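Local coordinates for alpha-1,4-endofucoidanase (Mariniflexile fucanivorans, PDB 6DLH), which hydrolyses alpha-1,4 linkages within fucoidan chains as a retaining endo-acting glycoside hydrolase of family 107 and carries bound calcium ions, at residues Ala268-Val273 with Phe292-Gly297; Asn279-Ala284 with Val317-Asn322. All coordinates share one frame; numbering follows the deposited sequence.

Both contacts lie in what is probably the catalytic domain, built on the parallel sheet, around the long loop that joins strand 266-269 to helix 307-321. Contact 1 ties the end of the strand to a later part of this loop. Contact 2 ties an earlier part of the loop to the end of the helix. Their segments alternate along the chain, and T282 OG1 of contact 2 hydrogen-bonds to S272 O of contact 1. Contact 1 is the deeper, with six of eight touching residues buried, and combines ring faces with bridging waters. Contact 2, with three of five buried, is more peripheral. It is mainly apolar and aromatic, with one amide against a ring, and lies nearer a calcium site.

Contact 1 (Ala268-Val273 with Phe292-Gly297); sequences AFNNSV and FGHPFG
N270 lies over one face of the F292 ring, and this stack carries the strand end of the contact. CB of N270 sits above the ring centre, 3.4 Å from the centroid and 6° off the normal, a CH-pi contact. The amide of N270 is turned only 12° from the ring plane and continues the overlap, with ND2 3.7 Å from CE1 of F292. F292 has CG anti to its backbone N (chi1 -168°), which sends CG toward the N270 side. A second CH-pi contact closes the other end: CG2 of V273 stands over the centre of the F296 ring, 3.4 Å from the centroid. A268 CB adds an apolar contact with F292 CB at 4.3 Å.

An alanine in place of F292 would probably leave the N270 side chain without its flat support and open a gap against C224 and D226 of strand 222-226.

No direct hydrogen bond joins the segments; two waters do this work. One water lies 2.7 Å from F269 O and accepts a hydrogen bond from F292 N. The other donates to N270 OD1 and accepts from H294 N at 2.9 Å. N270 OD1 also accepts from S272 N at 2.9 Å, an Asx turn that bends the chain just after the strand. This donor stands above the carbonyl plane. N270 ND2 hydrogen-bonds to D226 OD1. Within its own segment, H294 ND1 donates to P295 O at 3.0 Å, which helps fix the imidazole's rotation.

The buried N270 amide is therefore satisfied at both ends, by the Asx turn and water on OD1 and by D226 on ND2, and these bonds help hold it flat over the F292 ring.

Contact 2 (Asn279-Ala284 with Val317-Asn322); sequences NPFTSA and VFMQTN
P280 packs on F318, which reaches out from the last turn of helix 307-321. CD of P280 sits 3.5 Å from the ring centroid, 10° off the normal, a CH-pi contact. F318 has CG anti to its backbone N (chi1 -173°), and this sends CG toward the loop. On the opposite face lies N322 ND2, 3.3 Å above the ring plane and over its centre. The ring is thus sandwiched. N322 ND2 also donates to F318 O at 3.0 Å.

The amide of N279 meets the F318 ring at CZ, with ND2 3.4 Å away and the two planes 51° apart. N279 ND2 hydrogen-bonds to A326 O and D329 OD2, while OD1 accepts from F281 N at 2.9 Å. N279 and F318 both keep some exposure to solvent.

The F281 side is buried but looser. F281 CE2 is 4.0 Å from F318 CD2, and M319 CG lies at the edge of the F281 ring, 3.9 Å from F281 CZ.

The N279 turn is an Asx turn. It sets P280 and F281 against F318 and M319 near the C-terminal end of helix 307-321, close to the calcium site that includes F327 and D330.

Contact 1 (Ala268-Val273 with Phe292-Gly297)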
ATOM      1  N   ALA A 268      -4.131  11.658  15.455  1.00 29.38           N
ATOM      2  CA  ALA A 268      -2.863  12.116  15.999  1.00 30.94           C
ATOM      3  C   ALA A 268      -2.151  12.986  14.970  1.00 30.88           C
ATOM      4  O   ALA A 268      -2.109  12.631  13.799  1.00 32.35           O
ATOM      5  CB  ALA A 268      -2.000  10.942  16.407  1.00 30.17           C
ATOM      6  N   PHE A 269      -1.564  14.098  15.439  1.00 31.06           N
ATOM      7  CA  PHE A 269      -0.794  15.011  14.609  1.00 30.63           C
ATOM      8  C   PHE A 269       0.660  15.021  15.072  1.00 30.02           C
ATOM      9  O   PHE A 269       0.928  15.069  16.267  1.00 29.28           O
ATOM     10  CB  PHE A 269      -1.376  16.426  14.711  1.00 32.09           C
ATOM     11  CG  PHE A 269      -2.785  16.557  14.191  1.00 34.15           C
ATOM     12  CD1 PHE A 269      -3.873  16.323  15.018  1.00 33.58           C
ATOM     13  CD2 PHE A 269      -3.019  16.902  12.867  1.00 34.98           C
ATOM     14  CE1 PHE A 269      -5.166  16.441  14.534  1.00 35.09           C
ATOM     15  CE2 PHE A 269      -4.315  17.020  12.383  1.00 34.05           C
ATOM     16  CZ  PHE A 269      -5.384  16.785  13.219  1.00 34.20           C
ATOM     17  N   ASN A 270       1.595  14.983  14.118  1.00 30.05           N
ATOM     18  CA  ASN A 270       3.005  15.089  14.452  1.00 30.47           C
ATOM     19  C   ASN A 270       3.383  16.560  14.626  1.00 31.27           C
ATOM     20  O   ASN A 270       3.629  17.258  13.641  1.00 30.49           O
ATOM     21  CB  ASN A 270       3.905  14.448  13.397  1.00 29.43           C
ATOM     22  CG  ASN A 270       5.363  14.442  13.807  1.00 30.12           C
ATOM     23  OD1 ASN A 270       5.707  14.853  14.917  1.00 30.17           O
ATOM     24  ND2 ASN A 270       6.230  13.977  12.924  1.00 28.93           N
ATOM     25  N   ASN A 271       3.449  17.003  15.887  1.00 31.84           N
ATOM     26  CA  ASN A 271       3.907  18.345  16.221  1.00 31.76           C
ATOM     27  C   ASN A 271       5.277  18.273  16.901  1.00 33.43           C
ATOM     28  O   ASN A 271       5.591  19.094  17.767  1.00 35.11           O
ATOM     29  CB  ASN A 271       2.885  19.105  17.073  1.00 31.44           C
ATOM     30  CG  ASN A 271       1.580  19.391  16.357  1.00 30.85           C
ATOM     31  OD1 ASN A 271       1.578  19.834  15.209  1.00 29.33           O
ATOM     32  ND2 ASN A 271       0.468  19.120  17.021  1.00 29.54           N
ATOM     33  N   SER A 272       6.095  17.298  16.478  1.00 31.71           N
ATOM     34  CA  SER A 272       7.476  17.142  16.913  1.00 32.39           C
ATOM     35  C   SER A 272       7.575  16.381  18.234  1.00 30.64           C
ATOM     36  O   SER A 272       6.594  16.221  18.963  1.00 30.10           O
ATOM     37  CB  SER A 272       8.212  18.465  16.977  1.00 34.40           C
ATOM     38  OG  SER A 272       8.332  19.025  15.677  1.00 39.09           O
ATOM     39  N   VAL A 273       8.795  15.913  18.520  1.00 29.25           N
ATOM     40  CA  VAL A 273       9.105  15.203  19.751  1.00 29.61           C
ATOM     41  C   VAL A 273       8.974  16.170  20.930  1.00 30.57           C
ATOM     42  O   VAL A 273       9.124  17.380  20.769  1.00 30.38           O
ATOM     43  CB  VAL A 273      10.506  14.563  19.675  1.00 29.50           C
ATOM     44  CG1 VAL A 273      11.632  15.599  19.667  1.00 28.72           C
ATOM     45  CG2 VAL A 273      10.725  13.523  20.764  1.00 29.18           C
ATOM     46  N   PHE A 292       1.162  11.219  18.469  1.00 26.87           N
ATOM     47  CA  PHE A 292       1.860  10.726  17.295  1.00 26.00           C
ATOM     48  C   PHE A 292       3.095   9.947  17.745  1.00 26.91           C
ATOM     49  O   PHE A 292       3.342   8.829  17.271  1.00 26.36           O
ATOM     50  CB  PHE A 292       2.227  11.889  16.372  1.00 25.05           C
ATOM     51  CG  PHE A 292       2.699  11.487  15.000  1.00 24.68           C
ATOM     52  CD1 PHE A 292       4.026  11.151  14.773  1.00 25.16           C
ATOM     53  CD2 PHE A 292       1.819  11.463  13.927  1.00 24.51           C
ATOM     54  CE1 PHE A 292       4.460  10.794  13.504  1.00 25.17           C
ATOM     55  CE2 PHE A 292       2.253  11.103  12.659  1.00 23.69           C
ATOM     56  CZ  PHE A 292       3.572  10.766  12.451  1.00 25.05           C
ATOM     57  N   GLY A 293       3.855  10.560  18.660  1.00 24.87           N
ATOM     58  CA  GLY A 293       4.914   9.893  19.404  1.00 25.25           C
ATOM     59  C   GLY A 293       6.132   9.550  18.550  1.00 24.67           C
ATOM     60  O   GLY A 293       6.656   8.449  18.638  1.00 25.12           O
ATOM     61  N   HIS A 294       6.583  10.507  17.737  1.00 26.46           N
ATOM     62  CA  HIS A 294       7.831  10.405  16.998  1.00 27.42           C
ATOM     63  C   HIS A 294       8.984  10.273  17.998  1.00 27.19           C
ATOM     64  O   HIS A 294       8.999  10.959  19.019  1.00 25.98           O
ATOM     65  CB  HIS A 294       7.957  11.658  16.130  1.00 29.53           C
ATOM     66  CG  HIS A 294       9.024  11.627  15.091  1.00 35.82           C
ATOM     67  ND1 HIS A 294      10.349  11.922  15.380  1.00 36.69           N
ATOM     68  CD2 HIS A 294       8.960  11.421  13.755  1.00 36.34           C
ATOM     69  CE1 HIS A 294      11.060  11.862  14.271  1.00 36.47           C
ATOM     70  NE2 HIS A 294      10.233  11.561  13.262  1.00 37.21           N
ATOM     71  N   PRO A 295       9.974   9.382  17.766  1.00 24.91           N
ATOM     72  CA  PRO A 295      11.111   9.259  18.678  1.00 25.05           C
ATOM     73  C   PRO A 295      12.060  10.459  18.648  1.00 25.84           C
ATOM     74  O   PRO A 295      12.062  11.242  17.703  1.00 25.32           O
ATOM     75  CB  PRO A 295      11.823   7.980  18.209  1.00 23.85           C
ATOM     76  CG  PRO A 295      11.396   7.800  16.772  1.00 24.56           C
ATOM     77  CD  PRO A 295      10.019   8.419  16.658  1.00 25.07           C
ATOM     78  N   PHE A 296      12.871  10.590  19.702  1.00 25.03           N
ATOM     79  CA  PHE A 296      13.969  11.538  19.706  1.00 25.77           C
ATOM     80  C   PHE A 296      15.016  11.102  18.682  1.00 26.87           C
ATOM     81  O   PHE A 296      15.145   9.915  18.384  1.00 24.81           O
ATOM     82  CB  PHE A 296      14.601  11.589  21.094  1.00 25.43           C
ATOM     83  CG  PHE A 296      13.726  12.177  22.172  1.00 25.76           C
ATOM     84  CD1 PHE A 296      13.790  13.532  22.468  1.00 25.45           C
ATOM     85  CD2 PHE A 296      12.864  11.373  22.904  1.00 23.90           C
ATOM     86  CE1 PHE A 296      13.000  14.067  23.476  1.00 27.92           C
ATOM     87  CE2 PHE A 296      12.075  11.909  23.910  1.00 26.37           C
ATOM     88  CZ  PHE A 296      12.136  13.259  24.191  1.00 27.10           C
ATOM     89  N   GLY A 297      15.772  12.076  18.165  1.00 29.72           N
ATOM     90  CA  GLY A 297      16.793  11.812  17.164  1.00 33.63           C
ATOM     91  C   GLY A 297      16.255  12.037  15.756  1.00 36.91           C
ATOM     92  O   GLY A 297      15.048  12.051  15.534  1.00 37.66           O
TER
HETATM   93  O   HOH W   1       0.072  13.937  18.514  1.00 28.97           O
HETATM   94  O   HOH W   2       5.598  13.258  17.441  1.00 27.30           O

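Contact 2 (Asn279-Ala284 with Val317-Asn322)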
ATOM      1  N   ASN A 279       7.788  15.837  29.670  1.00 28.26           N
ATOM      2  CA  ASN A 279       6.880  15.004  28.902  1.00 28.60           C
ATOM      3  C   ASN A 279       7.507  14.750  27.533  1.00 28.53           C
ATOM      4  O   ASN A 279       7.856  15.687  26.817  1.00 27.41           O
ATOM      5  CB  ASN A 279       5.465  15.583  28.853  1.00 28.66           C
ATOM      6  CG  ASN A 279       4.429  14.578  28.399  1.00 28.98           C
ATOM      7  OD1 ASN A 279       4.646  13.827  27.448  1.00 31.22           O
ATOM      8  ND2 ASN A 279       3.295  14.553  29.074  1.00 28.70           N
ATOM      9  N   PRO A 280       7.724  13.471  27.152  1.00 27.52           N
ATOM     10  CA  PRO A 280       8.314  13.152  25.850  1.00 26.78           C
ATOM     11  C   PRO A 280       7.372  13.410  24.676  1.00 27.00           C
ATOM     12  O   PRO A 280       7.788  13.285  23.525  1.00 26.46           O
ATOM     13  CB  PRO A 280       8.619  11.650  25.952  1.00 26.84           C
ATOM     14  CG  PRO A 280       7.610  11.147  26.963  1.00 27.52           C
ATOM     15  CD  PRO A 280       7.465  12.275  27.970  1.00 26.69           C
ATOM     16  N   PHE A 281       6.106  13.747  24.976  1.00 25.24           N
ATOM     17  CA  PHE A 281       5.140  14.029  23.929  1.00 27.08           C
ATOM     18  C   PHE A 281       4.793  15.516  23.927  1.00 29.56           C
ATOM     19  O   PHE A 281       4.429  16.073  24.963  1.00 29.19           O
ATOM     20  CB  PHE A 281       3.880  13.174  24.095  1.00 25.40           C
ATOM     21  CG  PHE A 281       4.121  11.696  24.286  1.00 26.07           C
ATOM     22  CD1 PHE A 281       4.653  10.922  23.266  1.00 24.83           C
ATOM     23  CD2 PHE A 281       3.801  11.076  25.488  1.00 25.68           C
ATOM     24  CE1 PHE A 281       4.878   9.565  23.445  1.00 26.14           C
ATOM     25  CE2 PHE A 281       4.035   9.721  25.672  1.00 27.78           C
ATOM     26  CZ  PHE A 281       4.560   8.963  24.641  1.00 27.18           C
ATOM     27  N   THR A 282       4.932  16.148  22.755  1.00 30.97           N
ATOM     28  CA  THR A 282       4.346  17.455  22.499  1.00 34.62           C
ATOM     29  C   THR A 282       2.869  17.427  22.910  1.00 34.72           C
ATOM     30  O   THR A 282       2.168  16.446  22.666  1.00 32.91           O
ATOM     31  CB  THR A 282       4.566  17.864  21.036  1.00 35.47           C
ATOM     32  OG1 THR A 282       5.964  18.102  20.877  1.00 38.73           O
ATOM     33  CG2 THR A 282       3.810  19.113  20.637  1.00 38.92           C
ATOM     34  N   SER A 283       2.420  18.504  23.564  1.00 34.95           N
ATOM     35  CA  SER A 283       1.098  18.575  24.166  1.00 34.71           C
ATOM     36  C   SER A 283      -0.007  18.343  23.134  1.00 33.71           C
ATOM     37  O   SER A 283       0.124  18.708  21.968  1.00 34.65           O
ATOM     38  CB  SER A 283       0.911  19.892  24.871  1.00 36.59           C
ATOM     39  OG  SER A 283      -0.112  19.779  25.847  1.00 39.06           O
ATOM     40  N   ALA A 284      -1.104  17.733  23.588  1.00 32.40           N
ATOM     41  CA  ALA A 284      -2.250  17.453  22.740  1.00 35.04           C
ATOM     42  C   ALA A 284      -2.880  18.756  22.244  1.00 37.25           C
ATOM     43  O   ALA A 284      -3.068  19.699  23.016  1.00 36.29           O
ATOM     44  CB  ALA A 284      -3.253  16.634  23.516  1.00 34.10           C
ATOM     45  N   VAL A 317       9.218   4.172  29.240  1.00 24.49           N
ATOM     46  CA  VAL A 317       9.001   4.086  30.675  1.00 24.82           C
ATOM     47  C   VAL A 317       7.926   5.093  31.081  1.00 25.62           C
ATOM     48  O   VAL A 317       7.069   4.770  31.900  1.00 25.13           O
ATOM     49  CB  VAL A 317      10.313   4.252  31.474  1.00 25.33           C
ATOM     50  CG1 VAL A 317      10.061   4.388  32.970  1.00 24.10           C
ATOM     51  CG2 VAL A 317      11.258   3.096  31.210  1.00 22.99           C
ATOM     52  N   PHE A 318       7.952   6.288  30.473  1.00 25.13           N
ATOM     53  CA  PHE A 318       6.936   7.309  30.712  1.00 25.02           C
ATOM     54  C   PHE A 318       5.528   6.759  30.464  1.00 27.01           C
ATOM     55  O   PHE A 318       4.586   7.113  31.174  1.00 26.19           O
ATOM     56  CB  PHE A 318       7.171   8.546  29.838  1.00 23.76           C
ATOM     57  CG  PHE A 318       6.268   9.719  30.143  1.00 23.16           C
ATOM     58  CD1 PHE A 318       6.622  10.663  31.099  1.00 23.61           C
ATOM     59  CD2 PHE A 318       5.061   9.883  29.483  1.00 22.22           C
ATOM     60  CE1 PHE A 318       5.795  11.740  31.387  1.00 24.13           C
ATOM     61  CE2 PHE A 318       4.228  10.956  29.774  1.00 23.54           C
ATOM     62  CZ  PHE A 318       4.595  11.884  30.723  1.00 24.36           C
ATOM     63  N   MET A 319       5.389   5.928  29.422  1.00 26.91           N
ATOM     64  CA  MET A 319       4.107   5.350  29.048  1.00 27.34           C
ATOM     65  C   MET A 319       3.659   4.379  30.137  1.00 26.73           C
ATOM     66  O   MET A 319       2.487   4.346  30.498  1.00 27.32           O
ATOM     67  CB  MET A 319       4.201   4.626  27.700  1.00 27.61           C
ATOM     68  CG  MET A 319       4.266   5.574  26.513  1.00 29.60           C
ATOM     69  SD  MET A 319       4.650   4.764  24.935  1.00 33.50           S
ATOM     70  CE  MET A 319       3.232   3.692  24.734  1.00 29.75           C
ATOM     71  N   GLN A 320       4.613   3.624  30.685  1.00 27.08           N
ATOM     72  CA  GLN A 320       4.335   2.703  31.776  1.00 27.10           C
ATOM     73  C   GLN A 320       3.931   3.458  33.044  1.00 28.68           C
ATOM     74  O   GLN A 320       2.921   3.124  33.664  1.00 26.86           O
ATOM     75  CB  GLN A 320       5.550   1.808  32.002  1.00 26.35           C
ATOM     76  CG  GLN A 320       5.420   0.874  33.196  1.00 25.60           C
ATOM     77  CD  GLN A 320       6.696   0.083  33.330  1.00 26.85           C
ATOM     78  OE1 GLN A 320       6.736  -1.109  33.014  1.00 26.66           O
ATOM     79  NE2 GLN A 320       7.758   0.756  33.756  1.00 24.02           N
ATOM     80  N   THR A 321       4.720   4.476  33.428  1.00 30.18           N
ATOM     81  CA  THR A 321       4.506   5.179  34.688  1.00 29.65           C
ATOM     82  C   THR A 321       3.116   5.804  34.703  1.00 30.35           C
ATOM     83  O   THR A 321       2.473   5.872  35.750  1.00 31.42           O
ATOM     84  CB  THR A 321       5.584   6.241  34.948  1.00 29.46           C
ATOM     85  OG1 THR A 321       6.833   5.554  34.885  1.00 28.37           O
ATOM     86  CG2 THR A 321       5.444   6.921  36.298  1.00 28.68           C
ATOM     87  N   ASN A 322       2.657   6.228  33.522  1.00 29.41           N
ATOM     88  CA  ASN A 322       1.445   7.016  33.398  1.00 29.66           C
ATOM     89  C   ASN A 322       0.262   6.157  32.946  1.00 30.19           C
ATOM     90  O   ASN A 322      -0.773   6.696  32.556  1.00 27.96           O
ATOM     91  CB  ASN A 322       1.686   8.204  32.470  1.00 32.41           C
ATOM     92  CG  ASN A 322       2.442   9.309  33.173  1.00 33.94           C
ATOM     93  OD1 ASN A 322       1.859  10.023  33.980  1.00 40.30           O
ATOM     94  ND2 ASN A 322       3.728   9.442  32.898  1.00 32.35           N
TER